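Local coordinates for uncharacterized protein (Acinetobacter baumannii, PDB 5D66) that is of unknown function but folds as an ankyrin repeat domain, a scaffold that in other proteins commonly mediates protein-protein binding, at residues A[39-44]-A[73-78]. Sequence-based numbering, arbitrary orientation.
Sequences ALMVAT and YLYAGA
M41, a selenomethionine, meets Y75 through its terminal methyl: CE of M41 lies 3.5 Å from CB of Y75 and 3.6 Å from CG of the same tyrosine, so the touch falls on the root of the aromatic side chain. The two side chains cross at about a right angle, and the methyl approaches the ring obliquely. M41 starts with CG anti to its backbone N (chi1 -168°), and the bends at chi2 and chi3 bring CE close to Y75, although CB of M41 does not point at segment 73-78.

A second apolar patch is made by T44, whose CB points at segment 73-78. Its CG2 is 4.1 Å from CD2 of Y75 and 4.2 Å from CB of A76, so this one methyl touches both residues, while the T44 and Y75 side chains run past each other in opposite senses. P72 and I84 also touch T44, and L85 packs on A76.

The side-chain hydrogen bond of this contact stays within segment 39-44. OG1 of T44 binds the carbonyl O of L40 at 2.9 Å, with the hydroxyl lifted 37° out of the carbonyl plane; N of T44 reaches that oxygen from the opposite face. Two bonds thus grip the carbonyl oxygen of the buried L40; the hydroxyl donates within its own helix, and CG2 is the branch that meets Y75 and A76.

With axes 10.0 Å apart and directions differing by only 6°, segments 39-44 and 73-78 have the side-by-side, nearly parallel helix stacking characteristic of an ankyrin-repeat solenoid.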
loop_
_atom_site.group_PDB
_atom_site.type_symbol
_atom_site.label_atom_id
_atom_site.label_comp_id
_atom_site.label_asym_id
_atom_site.label_seq_id
_atom_site.Cartn_x
_atom_site.Cartn_y
_atom_site.Cartn_z
ATOM N N ALA A 39 8.548 13.478 -9.619
ATOM C CA ALA A 39 7.332 14.200 -9.819
ATOM C C ALA A 39 6.122 13.279 -9.591
ATOM O O ALA A 39 5.090 13.697 -9.047
ATOM C CB ALA A 39 7.278 14.863 -11.156
ATOM N N LEU A 40 6.231 12.007 -10.010
ATOM C CA LEU A 40 5.139 11.081 -9.734
ATOM C C LEU A 40 4.955 10.867 -8.223
ATOM O O LEU A 40 3.826 10.763 -7.760
ATOM C CB LEU A 40 5.385 9.741 -10.437
ATOM C CG LEU A 40 4.351 8.645 -10.117
ATOM C CD1 LEU A 40 2.937 9.057 -10.520
ATOM C CD2 LEU A 40 4.732 7.323 -10.778
HETATM N N MSE A 41 6.035 10.821 -7.446
HETATM C CA MSE A 41 5.895 10.719 -5.994
HETATM C C MSE A 41 5.156 11.941 -5.446
HETATM O O MSE A 41 4.234 11.794 -4.615
HETATM C CB MSE A 41 7.229 10.533 -5.345
HETATM C CG MSE A 41 7.094 10.144 -3.876
HETATM SE SE MSE A 41 6.285 8.390 -3.548
HETATM C CE MSE A 41 4.636 8.904 -2.709
ATOM N N VAL A 42 5.495 13.146 -5.927
ATOM C CA VAL A 42 4.805 14.371 -5.523
ATOM C C VAL A 42 3.324 14.290 -5.844
ATOM O O VAL A 42 2.454 14.586 -5.002
ATOM C CB VAL A 42 5.467 15.585 -6.163
ATOM C CG1 VAL A 42 4.663 16.845 -5.925
ATOM C CG2 VAL A 42 6.897 15.751 -5.632
ATOM N N ALA A 43 2.975 13.860 -7.057
ATOM C CA ALA A 43 1.564 13.732 -7.453
ATOM C C ALA A 43 0.851 12.725 -6.576
ATOM O O ALA A 43 -0.302 12.918 -6.177
ATOM C CB ALA A 43 1.448 13.325 -8.901
ATOM N N THR A 44 1.514 11.612 -6.261
ATOM C CA THR A 44 0.889 10.542 -5.500
ATOM C C THR A 44 0.607 10.970 -4.079
ATOM O O THR A 44 -0.464 10.688 -3.522
ATOM C CB THR A 44 1.720 9.270 -5.567
ATOM O OG1 THR A 44 1.819 8.836 -6.941
ATOM C CG2 THR A 44 1.073 8.128 -4.786
ATOM N N TYR A 73 3.606 3.321 -5.788
ATOM C CA TYR A 73 2.823 2.117 -5.501
ATOM C C TYR A 73 2.644 1.932 -3.979
ATOM O O TYR A 73 1.533 1.708 -3.492
ATOM C CB TYR A 73 3.519 0.921 -6.159
ATOM C CG TYR A 73 3.224 -0.405 -5.480
ATOM C CD1 TYR A 73 1.976 -0.984 -5.561
ATOM C CD2 TYR A 73 4.192 -1.041 -4.724
ATOM C CE1 TYR A 73 1.730 -2.207 -4.917
ATOM C CE2 TYR A 73 3.962 -2.248 -4.093
ATOM C CZ TYR A 73 2.711 -2.796 -4.146
ATOM O OH TYR A 73 2.435 -3.988 -3.499
ATOM N N LEU A 74 3.748 1.917 -3.222
ATOM C CA LEU A 74 3.658 1.629 -1.799
ATOM C C LEU A 74 2.789 2.630 -1.061
ATOM O O LEU A 74 2.004 2.269 -0.180
ATOM C CB LEU A 74 5.029 1.534 -1.158
ATOM C CG LEU A 74 5.847 0.350 -1.520
ATOM C CD1 LEU A 74 7.334 0.583 -1.182
ATOM C CD2 LEU A 74 5.378 -0.869 -0.750
ATOM N N TYR A 75 2.947 3.907 -1.383
ATOM C CA TYR A 75 2.248 4.969 -0.722
ATOM C C TYR A 75 0.746 4.937 -1.107
ATOM O O TYR A 75 -0.134 5.105 -0.257
ATOM C CB TYR A 75 2.791 6.323 -1.128
ATOM C CG TYR A 75 2.298 7.488 -0.329
ATOM C CD1 TYR A 75 2.983 7.898 0.780
ATOM C CD2 TYR A 75 1.176 8.190 -0.683
ATOM C CE1 TYR A 75 2.538 8.954 1.566
ATOM C CE2 TYR A 75 0.733 9.233 0.066
ATOM C CZ TYR A 75 1.420 9.639 1.195
ATOM O OH TYR A 75 0.999 10.731 1.944
ATOM N N ALA A 76 0.435 4.723 -2.386
ATOM C CA ALA A 76 -0.967 4.663 -2.808
ATOM C C ALA A 76 -1.663 3.509 -2.083
ATOM O O ALA A 76 -2.827 3.645 -1.660
ATOM C CB ALA A 76 -1.119 4.525 -4.306
ATOM N N GLY A 77 -0.997 2.372 -1.947
ATOM C CA GLY A 77 -1.603 1.262 -1.206
ATOM C C GLY A 77 -1.823 1.606 0.266
ATOM O O GLY A 77 -2.910 1.382 0.828
ATOM N N ALA A 78 -0.837 2.189 0.931
ATOM C CA ALA A 78 -0.957 2.522 2.345
ATOM C C ALA A 78 -2.052 3.543 2.602
ATOM O O ALA A 78 -2.726 3.471 3.642
ATOM C CB ALA A 78 0.362 3.030 2.893
#